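Local coordinates for nicotinate-nucleotide diphosphorylase (Carboxylating) (Streptococcus pyogenes GA06023, PDB 5HUO), which catalyses the conversion of quinolinate and phosphoribosyl diphosphate to nicotinate mononucleotide, carbon dioxide and diphosphate, a step of NAD biosynthesis, at residues Phe36-Thr41 against Phe85-Thr90; Tyr55-Ile60 against Leu125-Arg130. All blocks are in the same frame, centred on the assembly; numbering follows the deposited sequence.

Contact 1 of 2, residues Phe36-Thr41 against Phe85-Thr90; sequences FQIDDT and FQRVFT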
# COMPACT_ATOMS: atom_id res chain seq x y z
N PHE A 36 -9.50 -5.04 -12.45
CA PHE A 36 -8.17 -4.52 -12.29
C PHE A 36 -8.14 -3.00 -12.08
O PHE A 36 -7.34 -2.45 -11.31
CB PHE A 36 -7.34 -4.82 -13.52
CG PHE A 36 -6.06 -4.06 -13.52
CD1 PHE A 36 -5.00 -4.51 -12.74
CD2 PHE A 36 -5.94 -2.86 -14.26
CE1 PHE A 36 -3.82 -3.80 -12.72
CE2 PHE A 36 -4.77 -2.14 -14.25
CZ PHE A 36 -3.71 -2.60 -13.45
N GLN A 37 -8.96 -2.31 -12.85
CA GLN A 37 -9.04 -0.88 -12.78
C GLN A 37 -9.72 -0.38 -11.54
O GLN A 37 -9.34 0.67 -11.01
CB GLN A 37 -9.84 -0.35 -13.94
CG GLN A 37 -9.10 -0.16 -15.24
CD GLN A 37 -10.03 0.25 -16.38
OE1 GLN A 37 -11.02 -0.40 -16.63
NE2 GLN A 37 -9.68 1.31 -17.09
N ILE A 38 -10.74 -1.09 -11.06
CA ILE A 38 -11.65 -0.50 -9.98
C ILE A 38 -11.55 -1.10 -8.59
O ILE A 38 -11.84 -0.45 -7.61
CB ILE A 38 -13.12 -0.50 -10.42
CG1 ILE A 38 -13.63 -1.94 -10.51
CG2 ILE A 38 -13.28 0.18 -11.75
CD1 ILE A 38 -15.11 -2.04 -10.84
N ASP A 39 -11.07 -2.33 -8.51
CA ASP A 39 -11.05 -3.04 -7.23
C ASP A 39 -10.42 -2.29 -6.05
O ASP A 39 -11.03 -2.24 -4.99
CB ASP A 39 -10.39 -4.39 -7.37
CG ASP A 39 -11.32 -5.45 -7.94
OD1 ASP A 39 -12.40 -5.13 -8.47
OD2 ASP A 39 -10.91 -6.65 -7.87
N ASP A 40 -9.22 -1.73 -6.21
CA ASP A 40 -8.56 -1.07 -5.07
C ASP A 40 -9.36 0.08 -4.54
O ASP A 40 -9.45 0.26 -3.33
CB ASP A 40 -7.17 -0.60 -5.40
CG ASP A 40 -6.18 -1.74 -5.47
OD1 ASP A 40 -6.36 -2.77 -4.74
OD2 ASP A 40 -5.24 -1.65 -6.29
N THR A 41 -9.97 0.82 -5.45
CA THR A 41 -10.82 1.98 -5.12
C THR A 41 -12.08 1.57 -4.37
O THR A 41 -12.45 2.18 -3.35
CB THR A 41 -11.27 2.71 -6.40
OG1 THR A 41 -10.16 3.15 -7.13
CG2 THR A 41 -12.10 3.86 -6.10
N PHE A 85 -21.31 -0.84 -9.45
CA PHE A 85 -22.33 -1.16 -8.41
C PHE A 85 -22.28 -2.63 -8.00
O PHE A 85 -22.16 -2.96 -6.83
CB PHE A 85 -23.73 -0.84 -8.94
CG PHE A 85 -24.84 -1.31 -8.06
CD1 PHE A 85 -25.31 -0.51 -7.05
CD2 PHE A 85 -25.41 -2.54 -8.26
CE1 PHE A 85 -26.34 -0.97 -6.23
CE2 PHE A 85 -26.46 -2.98 -7.48
CZ PHE A 85 -26.92 -2.21 -6.46
N GLN A 86 -22.28 -3.48 -9.00
CA GLN A 86 -22.25 -4.92 -8.76
C GLN A 86 -20.98 -5.37 -8.02
O GLN A 86 -21.00 -6.25 -7.16
CB GLN A 86 -22.37 -5.71 -10.08
CG GLN A 86 -23.74 -5.55 -10.70
CD GLN A 86 -23.95 -6.35 -11.95
OE1 GLN A 86 -24.11 -5.78 -13.03
NE2 GLN A 86 -23.92 -7.66 -11.84
N ARG A 87 -19.86 -4.79 -8.45
CA ARG A 87 -18.53 -5.23 -7.98
C ARG A 87 -18.34 -4.96 -6.50
O ARG A 87 -17.68 -5.69 -5.81
CB ARG A 87 -17.43 -4.56 -8.82
CG ARG A 87 -16.05 -5.06 -8.50
CD ARG A 87 -15.89 -6.54 -8.74
NE ARG A 87 -14.53 -6.97 -8.51
CZ ARG A 87 -14.16 -8.20 -8.16
NH1 ARG A 87 -12.90 -8.48 -7.91
NH2 ARG A 87 -15.01 -9.16 -8.05
N VAL A 88 -18.97 -3.92 -6.01
CA VAL A 88 -18.91 -3.62 -4.58
C VAL A 88 -19.39 -4.83 -3.77
O VAL A 88 -18.76 -5.20 -2.76
CB VAL A 88 -19.75 -2.40 -4.20
CG1 VAL A 88 -19.78 -2.21 -2.70
CG2 VAL A 88 -19.22 -1.15 -4.85
N PHE A 89 -20.49 -5.43 -4.20
CA PHE A 89 -21.05 -6.63 -3.49
C PHE A 89 -20.14 -7.84 -3.62
O PHE A 89 -19.85 -8.52 -2.69
CB PHE A 89 -22.43 -7.01 -4.02
CG PHE A 89 -23.47 -5.97 -3.80
CD1 PHE A 89 -24.17 -5.92 -2.63
CD2 PHE A 89 -23.70 -4.99 -4.77
CE1 PHE A 89 -25.10 -4.92 -2.41
CE2 PHE A 89 -24.63 -3.98 -4.56
CZ PHE A 89 -25.34 -3.97 -3.38
N THR A 90 -19.66 -8.04 -4.81
CA THR A 90 -18.85 -9.19 -5.17
C THR A 90 -17.46 -9.26 -4.52
O THR A 90 -16.95 -10.33 -4.25
CB THR A 90 -18.73 -9.21 -6.69
OG1 THR A 90 -20.00 -9.59 -7.19
CG2 THR A 90 -17.81 -10.20 -7.14

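Contact 2 of 2, residues Tyr55-Ile60 against Leu125-Arg130; sequences YSTNAI and LLTCER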
# COMPACT_ATOMS: atom_id res chain seq x y z
N TYR A 55 -22.72 -2.65 12.83
CA TYR A 55 -23.45 -3.03 14.04
C TYR A 55 -24.95 -3.11 13.83
O TYR A 55 -25.61 -4.03 14.24
CB TYR A 55 -23.15 -2.08 15.21
CG TYR A 55 -21.72 -2.14 15.68
CD1 TYR A 55 -21.26 -3.16 16.49
CD2 TYR A 55 -20.82 -1.18 15.31
CE1 TYR A 55 -19.94 -3.23 16.89
CE2 TYR A 55 -19.51 -1.26 15.71
CZ TYR A 55 -19.08 -2.29 16.51
OH TYR A 55 -17.79 -2.30 16.94
N SER A 56 -25.49 -2.14 13.13
CA SER A 56 -26.95 -2.04 12.93
C SER A 56 -27.47 -3.24 12.17
O SER A 56 -28.49 -3.82 12.51
CB SER A 56 -27.37 -0.66 12.29
OG SER A 56 -26.21 0.15 11.97
N THR A 57 -26.72 -3.67 11.17
CA THR A 57 -27.12 -4.85 10.40
C THR A 57 -26.86 -6.12 11.17
O THR A 57 -27.66 -6.99 11.17
CB THR A 57 -26.42 -4.91 9.04
OG1 THR A 57 -26.90 -3.84 8.25
CG2 THR A 57 -26.68 -6.18 8.30
N ASN A 58 -25.71 -6.23 11.78
CA ASN A 58 -25.40 -7.41 12.59
C ASN A 58 -26.23 -7.65 13.84
O ASN A 58 -26.50 -8.77 14.19
CB ASN A 58 -23.95 -7.40 12.96
CG ASN A 58 -23.08 -7.44 11.74
OD1 ASN A 58 -23.59 -7.52 10.64
ND2 ASN A 58 -21.78 -7.30 11.92
N ALA A 59 -26.66 -6.61 14.48
CA ALA A 59 -27.53 -6.79 15.64
C ALA A 59 -28.88 -7.42 15.29
O ALA A 59 -29.36 -8.24 16.04
CB ALA A 59 -27.78 -5.46 16.34
N ILE A 60 -29.52 -6.95 14.22
CA ILE A 60 -30.84 -7.47 13.83
C ILE A 60 -30.80 -8.77 13.03
O ILE A 60 -31.65 -9.63 13.22
CB ILE A 60 -31.68 -6.44 13.05
CG1 ILE A 60 -31.79 -5.13 13.86
CG2 ILE A 60 -33.07 -6.97 12.76
CD1 ILE A 60 -32.14 -5.28 15.33
N LEU A 125 -25.95 -7.70 1.74
CA LEU A 125 -26.75 -6.78 0.98
C LEU A 125 -26.84 -5.44 1.64
O LEU A 125 -26.67 -4.39 1.00
CB LEU A 125 -28.13 -7.33 0.72
CG LEU A 125 -28.16 -8.71 0.01
CD1 LEU A 125 -29.58 -9.20 -0.06
CD2 LEU A 125 -27.57 -8.73 -1.35
N LEU A 126 -27.09 -5.43 2.94
CA LEU A 126 -27.31 -4.17 3.64
C LEU A 126 -26.02 -3.42 3.92
O LEU A 126 -25.98 -2.22 3.85
CB LEU A 126 -28.07 -4.40 4.92
CG LEU A 126 -29.42 -5.06 4.74
CD1 LEU A 126 -30.21 -5.05 6.03
CD2 LEU A 126 -30.24 -4.40 3.64
N THR A 127 -24.97 -4.14 4.20
CA THR A 127 -23.73 -3.51 4.51
C THR A 127 -23.13 -2.89 3.27
O THR A 127 -22.45 -1.87 3.34
CB THR A 127 -22.76 -4.53 5.16
OG1 THR A 127 -23.31 -4.92 6.42
CG2 THR A 127 -21.41 -3.95 5.45
N CYS A 128 -23.27 -3.55 2.14
CA CYS A 128 -22.68 -3.03 0.87
C CYS A 128 -23.50 -1.94 0.16
O CYS A 128 -23.01 -1.31 -0.75
CB CYS A 128 -22.44 -4.16 -0.13
SG CYS A 128 -21.09 -5.21 0.34
N GLU A 129 -24.74 -1.77 0.57
CA GLU A 129 -25.71 -0.96 -0.15
C GLU A 129 -25.27 0.48 -0.46
O GLU A 129 -25.25 0.92 -1.59
CB GLU A 129 -27.00 -0.97 0.64
CG GLU A 129 -28.02 0.10 0.27
CD GLU A 129 -29.28 0.01 1.16
OE1 GLU A 129 -30.09 0.97 1.12
OE2 GLU A 129 -29.44 -1.02 1.90
N ARG A 130 -24.88 1.20 0.56
CA ARG A 130 -24.64 2.67 0.48
C ARG A 130 -23.44 2.96 -0.41
O ARG A 130 -23.48 3.85 -1.24
CB ARG A 130 -24.48 3.24 1.88
CG ARG A 130 -24.14 4.69 2.07
CD ARG A 130 -24.78 5.65 1.11
NE ARG A 130 -26.20 5.44 0.98
CZ ARG A 130 -26.92 5.71 -0.12
NH1 ARG A 130 -26.38 6.23 -1.24
NH2 ARG A 130 -28.21 5.42 -0.10

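Contact 1 of 2, residues Phe36-Thr41 against Phe85-Thr90
Arg87 sets the NE side of its guanidinium against the carboxylate of Asp39, crossing that side chain at about a right angle. The grip is side-on and twofold: NE of Arg87 bonds to OD1 of Asp39 at 2.8 Å, and NH1 of Arg87 to OD2 of Asp39 at 2.7 Å. Both bonds are nearly straight, and both oxygens are met on their syn side. Each oxygen lies almost in the guanidinium plane, but the carboxylate is turned 26° against it, so the nitrogens approach somewhat out of the carboxylate plane. With one nitrogen to each oxygen, rotation of either flat group is restrained. CG of Arg87 lies trans to the backbone N (chi1 -174°), and a bend at chi2 (61°) then brings NE and NH1 to Asp39. The contact joins helix 35-49 to helix 82-92, the latter part of the N-terminal domain of a quinolinate phosphoribosyltransferase, whose helices accompany a four-stranded antiparallel sheet; the nearest CA atoms, those of Asp39 and Arg87, stand 7.8 Å apart. Beside the salt bridge, the buried Ile38 brings CD1 to 3.9 Å from CG of Arg87 and 4.0 Å from its CB, covering the aliphatic root of the arginine while the charged end goes to Asp39. Ile38 also touches Phe173 of helix 171-180, and Arg87 rests on Pro35 and Leu42 of helix 35-49. Another side of that helix meets a second subunit, where Phe36 makes a cation-pi contact with Arg47 of the neighbouring chain and Asp40 a salt bridge with the same arginine.

Contact 2 of 2, residues Tyr55-Ile60 against Leu125-Arg130
Thr57, Leu126 and Thr127 carry this buried contact, in which the short helix 55-60 lies against the long helix 122-153 in the N-terminal domain of the quinolinate phosphoribosyltransferase fold, whose helices accompany a four-stranded antiparallel sheet. The nearest CA atoms, those of Thr57 and Leu126, are 6.8 Å apart, close enough for the small threonine to meet the root of the leucine. Thr57 has the most surface covered; it is directed toward the opposing helix, and both OG1 and CG2 touch it. With chi1 at -68°, OG1 stands beside its own backbone N and reaches CB of Leu126 at 3.6 Å, while CG2, on the other branch, comes to 4.1 Å from the same CB. Leu126 itself points toward Thr57, and its CD1 is the more distant neighbour of that hydroxyl; elsewhere its side chain touches Phe61.

No hydrogen bond links the two helical segments directly. The polar ends are joined instead through Asp54, just ahead of helix 55-60, whose OD2 is shared by a hydroxyl from each helix, OG1 of Thr57 and OG1 of Thr127. The Thr127 hydroxyl also has the backbone O of Arg123, one turn earlier in its helix, as a partner. Across the contact that hydroxyl meets only carbon: Thr127 OG1 lies 4.1 Å from the methyl CG2 of Thr57.

How the contacts relate
Contact 1 is partly buried and held by charge, whereas contact 2 is buried and rests on weak van der Waals approaches, its polar groups turning to partners outside the two segments. Their centres are 19 Å apart, contact 1 nearer the middle of the chain. Each fastens a different helix, 35-49 or 55-60, the two being consecutive in the chain, and the opposing helices 82-92 and 122-153 pack together. There the contacts touch: CD1 of Phe89 lies 3.5 Å from CB of Cys128, and CG1 of Val88 lies 3.9 Å from O of Cys128. Side-chain packing of Val88 and Phe89 on Cys128 thus joins the second segments of the two contacts.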